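Local coordinates for protein benzyl alcohol dehydrogenase (Acinetobacter calcoaceticus, PDB 1F8F) that oxidises benzyl alcohol to benzaldehyde with NAD as the electron acceptor, as a zinc-containing alcohol dehydrogenase with a Rossmann-fold coenzyme domain, at residues 104-112 against 313-321; 4-12 against 20-28. All blocks are in the same frame, centred on the assembly; numbering follows the deposited sequence.

Interaction 1: residues 104-112 against 313-321; sequences NPAYCSEFF and GVVEGSGSP. With ZN (zinc ion), chain C; NAD (nicotinamide-adenine-dinucleotide), chain F.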
loop_
_atom_site.group_PDB
_atom_site.type_symbol
_atom_site.label_atom_id
_atom_site.label_comp_id
_atom_site.label_asym_id
_atom_site.label_seq_id
_atom_site.Cartn_x
_atom_site.Cartn_y
_atom_site.Cartn_z
ATOM N N ASN A 104 1.643 14.702 -4.641
ATOM C CA ASN A 104 0.222 14.968 -4.766
ATOM C C ASN A 104 -0.074 16.393 -5.198
ATOM O O ASN A 104 -0.814 17.086 -4.483
ATOM C CB ASN A 104 -0.428 14.809 -3.372
ATOM C CG ASN A 104 -0.276 13.473 -2.694
ATOM O OD1 ASN A 104 -0.907 12.460 -3.048
ATOM N ND2 ASN A 104 0.576 13.349 -1.652
ATOM N N PRO A 105 0.397 16.846 -6.354
ATOM C CA PRO A 105 0.195 18.240 -6.771
ATOM C C PRO A 105 -1.256 18.599 -6.964
ATOM O O PRO A 105 -1.752 19.730 -6.778
ATOM C CB PRO A 105 1.013 18.368 -8.070
ATOM C CG PRO A 105 1.068 16.952 -8.594
ATOM C CD PRO A 105 1.230 16.084 -7.327
ATOM N N ALA A 106 -2.077 17.582 -7.349
ATOM C CA ALA A 106 -3.506 17.882 -7.514
ATOM C C ALA A 106 -4.115 18.413 -6.202
ATOM O O ALA A 106 -5.177 19.028 -6.315
ATOM C CB ALA A 106 -4.264 16.671 -7.996
ATOM N N TYR A 107 -3.556 18.156 -5.034
ATOM C CA TYR A 107 -4.027 18.503 -3.709
ATOM C C TYR A 107 -3.295 19.683 -3.105
ATOM O O TYR A 107 -3.416 20.029 -1.930
ATOM C CB TYR A 107 -4.092 17.201 -2.814
ATOM C CG TYR A 107 -5.029 16.227 -3.550
ATOM C CD1 TYR A 107 -6.383 16.486 -3.718
ATOM C CD2 TYR A 107 -4.511 15.117 -4.184
ATOM C CE1 TYR A 107 -7.203 15.681 -4.460
ATOM C CE2 TYR A 107 -5.358 14.243 -4.853
ATOM C CZ TYR A 107 -6.700 14.545 -5.042
ATOM O OH TYR A 107 -7.424 13.604 -5.758
ATOM N N CYS A 108 -2.474 20.343 -3.904
ATOM C CA CYS A 108 -1.707 21.544 -3.563
ATOM C C CYS A 108 -2.561 22.445 -2.712
ATOM O O CYS A 108 -3.714 22.816 -2.997
ATOM C CB CYS A 108 -1.220 22.352 -4.790
ATOM S SG CYS A 108 -0.408 23.938 -4.642
ATOM N N SER A 109 -1.986 22.947 -1.611
ATOM C CA SER A 109 -2.751 23.856 -0.737
ATOM C C SER A 109 -3.026 25.190 -1.427
ATOM O O SER A 109 -3.797 26.027 -0.957
ATOM C CB SER A 109 -2.090 23.947 0.637
ATOM O OG SER A 109 -0.815 24.576 0.522
ATOM N N GLU A 110 -2.485 25.451 -2.626
ATOM C CA GLU A 110 -2.871 26.663 -3.352
ATOM C C GLU A 110 -3.737 26.247 -4.535
ATOM O O GLU A 110 -3.884 27.071 -5.427
ATOM C CB GLU A 110 -1.638 27.470 -3.769
ATOM C CG GLU A 110 -0.613 27.767 -2.711
ATOM C CD GLU A 110 0.522 28.739 -2.857
ATOM O OE1 GLU A 110 1.057 29.196 -3.893
ATOM O OE2 GLU A 110 1.046 29.151 -1.773
ATOM N N PHE A 111 -4.324 25.054 -4.622
ATOM C CA PHE A 111 -5.129 24.723 -5.793
ATOM C C PHE A 111 -6.174 25.764 -6.091
ATOM O O PHE A 111 -5.862 26.460 -7.056
ATOM C CB PHE A 111 -5.759 23.315 -5.768
ATOM C CG PHE A 111 -6.123 22.797 -7.145
ATOM C CD1 PHE A 111 -7.311 23.163 -7.752
ATOM C CD2 PHE A 111 -5.251 21.968 -7.845
ATOM C CE1 PHE A 111 -7.621 22.683 -9.013
ATOM C CE2 PHE A 111 -5.544 21.501 -9.087
ATOM C CZ PHE A 111 -6.744 21.842 -9.681
ATOM N N PHE A 112 -7.181 26.228 -5.417
ATOM C CA PHE A 112 -8.165 27.220 -5.805
ATOM C C PHE A 112 -7.689 28.609 -6.164
ATOM O O PHE A 112 -8.378 29.435 -6.785
ATOM C CB PHE A 112 -9.232 27.208 -4.678
ATOM C CG PHE A 112 -10.507 27.886 -5.100
ATOM C CD1 PHE A 112 -10.646 29.250 -4.915
ATOM C CD2 PHE A 112 -11.561 27.184 -5.669
ATOM C CE1 PHE A 112 -11.792 29.919 -5.290
ATOM C CE2 PHE A 112 -12.717 27.845 -6.045
ATOM C CZ PHE A 112 -12.827 29.218 -5.864
ATOM N N GLY A 313 -12.766 11.035 -2.916
ATOM C CA GLY A 313 -12.709 12.204 -3.784
ATOM C C GLY A 313 -11.500 12.309 -4.688
ATOM O O GLY A 313 -10.395 12.150 -4.119
ATOM N N VAL A 314 -11.632 12.614 -5.979
ATOM C CA VAL A 314 -10.453 12.674 -6.840
ATOM C C VAL A 314 -10.383 13.937 -7.717
ATOM O O VAL A 314 -11.319 14.196 -8.481
ATOM C CB VAL A 314 -10.423 11.463 -7.797
ATOM C CG1 VAL A 314 -9.363 11.629 -8.881
ATOM C CG2 VAL A 314 -10.185 10.128 -7.092
ATOM N N VAL A 315 -9.266 14.638 -7.710
ATOM C CA VAL A 315 -8.998 15.827 -8.535
ATOM C C VAL A 315 -7.956 15.491 -9.600
ATOM O O VAL A 315 -6.881 14.954 -9.301
ATOM C CB VAL A 315 -8.403 17.025 -7.725
ATOM C CG1 VAL A 315 -8.223 18.319 -8.530
ATOM C CG2 VAL A 315 -9.249 17.357 -6.507
ATOM N N GLU A 316 -8.272 15.741 -10.874
ATOM C CA GLU A 316 -7.396 15.554 -11.993
ATOM C C GLU A 316 -6.683 14.213 -12.027
ATOM O O GLU A 316 -5.596 14.073 -12.620
ATOM C CB GLU A 316 -6.328 16.683 -12.022
ATOM C CG GLU A 316 -6.949 18.066 -12.090
ATOM C CD GLU A 316 -7.201 18.472 -13.558
ATOM O OE1 GLU A 316 -6.777 17.788 -14.517
ATOM O OE2 GLU A 316 -7.835 19.501 -13.759
ATOM N N GLY A 317 -7.342 13.142 -11.579
ATOM C CA GLY A 317 -6.813 11.799 -11.676
ATOM C C GLY A 317 -5.745 11.494 -10.638
ATOM O O GLY A 317 -5.162 10.391 -10.730
ATOM N N SER A 318 -5.486 12.314 -9.650
ATOM C CA SER A 318 -4.418 12.091 -8.677
ATOM C C SER A 318 -3.026 11.786 -9.206
ATOM O O SER A 318 -2.260 11.224 -8.407
ATOM C CB SER A 318 -4.853 10.965 -7.717
ATOM O OG SER A 318 -6.148 11.302 -7.198
ATOM N N GLY A 319 -2.515 12.083 -10.412
ATOM C CA GLY A 319 -1.087 11.609 -10.519
ATOM C C GLY A 319 -0.142 12.802 -10.370
ATOM O O GLY A 319 -0.402 13.810 -9.737
ATOM N N SER A 320 0.966 12.648 -11.056
ATOM C CA SER A 320 1.913 13.737 -11.282
ATOM C C SER A 320 1.927 13.843 -12.813
ATOM O O SER A 320 2.312 12.921 -13.530
ATOM C CB SER A 320 3.264 13.506 -10.643
ATOM O OG SER A 320 4.287 14.179 -11.393
ATOM N N PRO A 321 1.412 14.953 -13.348
ATOM C CA PRO A 321 1.274 15.151 -14.782
ATOM C C PRO A 321 2.556 15.058 -15.607
ATOM O O PRO A 321 2.497 14.520 -16.733
ATOM C CB PRO A 321 0.583 16.496 -14.947
ATOM C CG PRO A 321 -0.003 16.761 -13.603
ATOM C CD PRO A 321 0.775 16.035 -12.557
HETATM ZN ZN ZN C . 1.554 23.162 -3.630
HETATM P PA NAD F . -19.572 15.415 -20.508
HETATM O O1A NAD F . -18.782 15.143 -21.751
HETATM O O2A NAD F . -20.704 16.347 -20.607
HETATM O O5B NAD F . -19.958 14.054 -19.789
HETATM C C5B NAD F . -20.871 13.757 -18.705
HETATM C C4B NAD F . -21.900 12.719 -19.128
HETATM O O4B NAD F . -22.877 12.550 -18.047
HETATM C C3B NAD F . -22.720 13.021 -20.395
HETATM O O3B NAD F . -22.459 12.086 -21.434
HETATM C C2B NAD F . -24.187 12.917 -19.985
HETATM O O2B NAD F . -25.033 12.225 -20.912
HETATM C C1B NAD F . -24.081 12.134 -18.665
HETATM N N9A NAD F . -25.186 12.351 -17.737
HETATM C C8A NAD F . -25.676 13.531 -17.239
HETATM N N7A NAD F . -26.701 13.357 -16.403
HETATM C C5A NAD F . -26.881 11.985 -16.381
HETATM C C6A NAD F . -27.796 11.158 -15.703
HETATM N N6A NAD F . -28.742 11.580 -14.868
HETATM N N1A NAD F . -27.687 9.818 -15.894
HETATM C C2A NAD F . -26.723 9.348 -16.744
HETATM N N3A NAD F . -25.835 10.026 -17.408
HETATM C C4A NAD F . -25.968 11.348 -17.196
HETATM O O3 NAD F . -18.497 15.992 -19.427
HETATM P PN NAD F . -16.993 15.497 -19.238
HETATM O O1N NAD F . -16.904 14.030 -19.362
HETATM O O2N NAD F . -16.125 16.224 -20.174
HETATM O O5D NAD F . -16.762 15.999 -17.707
HETATM C C5D NAD F . -17.291 15.209 -16.630
HETATM C C4D NAD F . -17.435 15.921 -15.335
HETATM O O4D NAD F . -16.201 15.913 -14.547
HETATM C C3D NAD F . -18.004 17.341 -15.230
HETATM O O3D NAD F . -18.657 17.478 -13.953
HETATM C C2D NAD F . -16.698 18.144 -15.154
HETATM O O2D NAD F . -16.863 19.494 -14.747
HETATM C C1D NAD F . -16.028 17.264 -14.088
HETATM N N1N NAD F . -14.582 17.463 -14.096
HETATM C C2N NAD F . -13.940 17.171 -12.936
HETATM C C3N NAD F . -12.563 17.289 -12.905
HETATM C C7N NAD F . -11.711 16.959 -11.630
HETATM O O7N NAD F . -10.491 17.118 -11.664
HETATM N N7N NAD F . -12.433 16.499 -10.546
HETATM C C4N NAD F . -11.834 17.673 -14.068
HETATM C C5N NAD F . -12.550 17.369 -15.247
HETATM C C6N NAD F . -13.922 17.271 -15.350
HETATM O O HOH W 1 -2.078 12.560 -5.458
HETATM O O HOH W 2 -1.911 14.537 -7.335
#
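The phenol oxygen of Tyr107 takes up two partners from 313-321. Val315 N donates to Tyr107 OH over 2.9 Å in an almost straight bond, 169° at the hydrogen, and Ser318 OG, in the ring plane at its edge, shares a 3.0 Å hydrogen bond with Tyr107 OH in which either could donate. On the coenzyme side, Glu316 N donates to the nicotinamide carboxamide O7N of NAD (2.7 Å), and N7N gives a longer bond to Val314 O. Water joins Ala106 N to Gly319 O, and a second links Asn104 OD1 with Ser318 O. A tyrosine suits this buried place, its hydroxyl satisfying a backbone amide while its ring packs against Val315: with CG anti to the carbonyl carbon (chi1 -58°), CE1 comes to 3.3 Å from Val315 CG2. The other methyl, CG1, lies over one face of Phe111, 4.0 Å from its CZ. Ala106, small enough for close approach, sets CB 3.4 Å from Val315 O. The contact joins the lobe round the zinc of Cys94, Cys97, Cys100 and Cys108 to the loop between strand 310-313 and helix 321-333; helix 174-186 packs against Val314, Glu316 and Pro321, and Leu306 and Gly308 of the second subunit on Val315 and Tyr107, respectively.

Interaction 2: residues 4-12 against 20-28; sequences LKDIIAAVT and ELQALKIRQ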
loop_
_atom_site.group_PDB
_atom_site.type_symbol
_atom_site.label_atom_id
_atom_site.label_comp_id
_atom_site.label_asym_id
_atom_site.label_seq_id
_atom_site.Cartn_x
_atom_site.Cartn_y
_atom_site.Cartn_z
ATOM N N LEU A 4 6.785 43.855 -25.562
ATOM C CA LEU A 4 5.595 42.949 -25.507
ATOM C C LEU A 4 5.018 42.605 -26.882
ATOM O O LEU A 4 5.413 43.194 -27.903
ATOM C CB LEU A 4 4.590 43.512 -24.514
ATOM C CG LEU A 4 3.844 44.803 -24.750
ATOM C CD1 LEU A 4 2.945 44.712 -25.967
ATOM C CD2 LEU A 4 3.067 45.247 -23.521
ATOM N N LYS A 5 4.072 41.668 -26.935
ATOM C CA LYS A 5 3.471 41.142 -28.157
ATOM C C LYS A 5 1.958 41.277 -28.263
ATOM O O LYS A 5 1.233 41.210 -27.250
ATOM C CB LYS A 5 3.836 39.644 -28.176
ATOM C CG LYS A 5 3.684 38.840 -29.436
ATOM C CD LYS A 5 4.009 37.375 -29.291
ATOM C CE LYS A 5 5.343 36.934 -29.827
ATOM N NZ LYS A 5 5.415 36.489 -31.242
ATOM N N ASP A 6 1.429 41.505 -29.480
ATOM C CA ASP A 6 -0.024 41.578 -29.671
ATOM C C ASP A 6 -0.554 40.212 -30.134
ATOM O O ASP A 6 0.106 39.480 -30.877
ATOM C CB ASP A 6 -0.554 42.592 -30.670
ATOM C CG ASP A 6 -0.244 44.057 -30.501
ATOM O OD1 ASP A 6 0.829 44.485 -30.985
ATOM O OD2 ASP A 6 -1.083 44.800 -29.944
ATOM N N ILE A 7 -1.750 39.870 -29.634
ATOM C CA ILE A 7 -2.422 38.612 -29.937
ATOM C C ILE A 7 -3.958 38.683 -30.029
ATOM O O ILE A 7 -4.587 39.624 -29.512
ATOM C CB ILE A 7 -2.157 37.611 -28.767
ATOM C CG1 ILE A 7 -2.815 38.102 -27.473
ATOM C CG2 ILE A 7 -0.685 37.329 -28.477
ATOM C CD1 ILE A 7 -2.981 37.058 -26.398
ATOM N N ILE A 8 -4.601 37.577 -30.474
ATOM C CA ILE A 8 -6.051 37.431 -30.505
ATOM C C ILE A 8 -6.501 36.444 -29.428
ATOM O O ILE A 8 -5.930 35.352 -29.374
ATOM C CB ILE A 8 -6.548 36.865 -31.876
ATOM C CG1 ILE A 8 -6.135 37.697 -33.096
ATOM C CG2 ILE A 8 -8.060 36.613 -31.853
ATOM C CD1 ILE A 8 -6.436 39.186 -33.058
ATOM N N ALA A 9 -7.479 36.714 -28.590
ATOM C CA ALA A 9 -7.911 35.728 -27.597
ATOM C C ALA A 9 -9.412 35.792 -27.437
ATOM O O ALA A 9 -9.905 36.900 -27.501
ATOM C CB ALA A 9 -7.292 35.966 -26.222
ATOM N N ALA A 10 -10.079 34.720 -27.117
ATOM C CA ALA A 10 -11.503 34.706 -26.884
ATOM C C ALA A 10 -11.829 35.149 -25.463
ATOM O O ALA A 10 -11.486 34.440 -24.502
ATOM C CB ALA A 10 -12.033 33.285 -27.119
ATOM N N VAL A 11 -12.601 36.210 -25.263
ATOM C CA VAL A 11 -12.974 36.724 -23.961
ATOM C C VAL A 11 -14.384 36.375 -23.523
ATOM O O VAL A 11 -15.327 36.407 -24.330
ATOM C CB VAL A 11 -12.826 38.264 -24.017
ATOM C CG1 VAL A 11 -13.443 38.893 -22.768
ATOM C CG2 VAL A 11 -11.389 38.726 -24.212
ATOM N N THR A 12 -14.598 36.034 -22.252
ATOM C CA THR A 12 -15.921 35.774 -21.726
ATOM C C THR A 12 -16.333 36.994 -20.907
ATOM O O THR A 12 -15.985 37.079 -19.739
ATOM C CB THR A 12 -15.918 34.516 -20.858
ATOM O OG1 THR A 12 -15.672 33.328 -21.620
ATOM C CG2 THR A 12 -17.263 34.342 -20.188
ATOM N N GLU A 20 -16.135 36.016 -27.616
ATOM C CA GLU A 20 -15.957 37.002 -28.672
ATOM C C GLU A 20 -14.439 37.158 -28.878
ATOM O O GLU A 20 -13.729 37.212 -27.863
ATOM C CB GLU A 20 -16.462 38.403 -28.349
ATOM C CG GLU A 20 -17.721 38.705 -27.594
ATOM C CD GLU A 20 -17.753 40.015 -26.817
ATOM O OE1 GLU A 20 -16.886 40.914 -27.009
ATOM O OE2 GLU A 20 -18.667 40.174 -25.948
ATOM N N LEU A 21 -13.957 37.283 -30.092
ATOM C CA LEU A 21 -12.521 37.417 -30.317
ATOM C C LEU A 21 -12.078 38.857 -30.109
ATOM O O LEU A 21 -12.800 39.758 -30.559
ATOM C CB LEU A 21 -12.187 36.875 -31.713
ATOM C CG LEU A 21 -12.274 35.363 -31.891
ATOM C CD1 LEU A 21 -11.765 34.896 -33.248
ATOM C CD2 LEU A 21 -11.573 34.608 -30.767
ATOM N N GLN A 22 -10.993 39.129 -29.405
ATOM C CA GLN A 22 -10.558 40.488 -29.109
ATOM C C GLN A 22 -9.064 40.640 -29.331
ATOM O O GLN A 22 -8.379 39.620 -29.375
ATOM C CB GLN A 22 -10.924 40.903 -27.678
ATOM C CG GLN A 22 -12.350 41.246 -27.373
ATOM C CD GLN A 22 -12.764 41.664 -25.990
ATOM O OE1 GLN A 22 -11.982 42.022 -25.096
ATOM N NE2 GLN A 22 -14.067 41.669 -25.686
ATOM N N ALA A 23 -8.552 41.855 -29.518
ATOM C CA ALA A 23 -7.112 42.025 -29.671
ATOM C C ALA A 23 -6.495 42.397 -28.306
ATOM O O ALA A 23 -6.992 43.327 -27.657
ATOM C CB ALA A 23 -6.748 43.107 -30.674
ATOM N N LEU A 24 -5.468 41.639 -27.896
ATOM C CA LEU A 24 -4.823 41.899 -26.604
ATOM C C LEU A 24 -3.301 41.809 -26.679
ATOM O O LEU A 24 -2.664 41.550 -27.717
ATOM C CB LEU A 24 -5.379 40.943 -25.574
ATOM C CG LEU A 24 -6.820 40.665 -25.226
ATOM C CD1 LEU A 24 -6.913 39.614 -24.100
ATOM C CD2 LEU A 24 -7.678 41.805 -24.738
ATOM N N LYS A 25 -2.625 42.044 -25.539
ATOM C CA LYS A 25 -1.175 41.966 -25.491
ATOM C C LYS A 25 -0.626 41.081 -24.359
ATOM O O LYS A 25 -1.116 41.029 -23.259
ATOM C CB LYS A 25 -0.468 43.316 -25.368
ATOM C CG LYS A 25 -0.382 44.067 -26.685
ATOM C CD LYS A 25 -1.218 45.342 -26.620
ATOM C CE LYS A 25 -0.304 46.547 -26.484
ATOM N NZ LYS A 25 -0.143 47.021 -25.071
ATOM N N ILE A 26 0.469 40.410 -24.706
ATOM C CA ILE A 26 1.090 39.521 -23.718
ATOM C C ILE A 26 2.565 39.871 -23.562
ATOM O O ILE A 26 3.274 40.153 -24.548
ATOM C CB ILE A 26 0.828 38.052 -24.100
ATOM C CG1 ILE A 26 1.212 37.147 -22.944
ATOM C CG2 ILE A 26 1.625 37.764 -25.376
ATOM C CD1 ILE A 26 0.272 36.085 -22.486
ATOM N N ARG A 27 3.003 39.827 -22.295
ATOM C CA ARG A 27 4.391 40.168 -21.996
ATOM C C ARG A 27 5.353 39.005 -22.100
ATOM O O ARG A 27 4.939 37.843 -22.127
ATOM C CB ARG A 27 4.455 40.744 -20.579
ATOM C CG ARG A 27 4.599 39.719 -19.479
ATOM C CD ARG A 27 4.490 40.290 -18.081
ATOM N NE ARG A 27 4.287 39.260 -17.087
ATOM C CZ ARG A 27 4.909 38.175 -16.705
ATOM N NH1 ARG A 27 6.036 37.738 -17.241
ATOM N NH2 ARG A 27 4.367 37.473 -15.715
ATOM N N GLN A 28 6.651 39.322 -22.079
ATOM C CA GLN A 28 7.663 38.279 -22.082
ATOM C C GLN A 28 7.700 37.584 -20.697
ATOM O O GLN A 28 7.258 38.072 -19.670
ATOM C CB GLN A 28 9.064 38.725 -22.403
ATOM C CG GLN A 28 9.599 38.819 -23.797
ATOM C CD GLN A 28 8.831 38.102 -24.868
ATOM O OE1 GLN A 28 9.308 37.109 -25.420
ATOM N NE2 GLN A 28 7.658 38.641 -25.179
#
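Ile7 turns CG1 between its backbone N and carbonyl carbon (chi1 65°), which lays that branch over the carbonyl of Leu24 and directs CG2 to Ile26, 3.9 Å from its CG2. Gln22, with CG anti to the carbonyl carbon and an extended chain beyond, runs at about a right angle across Val11 and brings OE1 to 3.5 Å from Val11 CG2. The amide is held at its other end, where Gln22 NE2 donates to Glu20 OE1 (3.2 Å) from above the carboxylate plane, the acceptor lying in the amide plane of the glutamine.

These side chains ride on an antiparallel ladder. Lys5 with Ile26, Ile7 with Leu24 and Ala9 with Gln22 are hydrogen-bonded pairs with two bonds each; the straightest runs from Leu24 N to Ile7 O, 2.7 Å long and 178° at the hydrogen. Val11 with Glu20 ends the series with one good bond and one weak one.

Residues alternate between the two faces. Ile7, Ala9, Val11, Leu24 and Ile26 are the buried residues of one, where branched and small apolar groups suit burial, with the polar Lys5, Glu20 and Gln22 toward its ends. On the other, Ile8 CG2 meets Leu21 CB at 4.1 Å, and Leu21 CD2 reaches Ala10 CB. There Asp6 and Lys25 lie side by side, Asp6 OD2 resting 3.4 Å from Lys25 CD; their charged ends stay 5.4 Å apart between Asp6 OD2 and Lys25 NZ, so the aliphatic part of the lysine makes the contact. Leu4 CD1 packs tightly on Lys25 CG.

The two strands form a hairpin, a two-stranded sheet at the N-terminal end of the chain. Arg27 forms a salt bridge with Glu33, while Ile7, Ile26 and Arg27 rest on strand 148-152, which pairs with strand 33-42 in the neighbouring mixed sheet.

Interaction 1 and interaction 2 lie in series along the chain, the hairpin 4-12/20-28 closing before 104-112 begins. Their centres are about 29 Å apart and their nearest atoms about 15 Å. Interaction 1, its centre about 12 Å from the centre of the chain, sits where the four-cysteine zinc lobe and the coenzyme-binding domain meet, at the nicotinamide end of NAD; the side chain of Glu316 is also about 5 Å from the second zinc, probably that of Cys44, His65 and Cys173, the catalytic metal in this family. Interaction 2, its centre about 25 Å from the chain centre, instead rests through a few side chains on strand 148-152 of the mixed sheet, at the periphery.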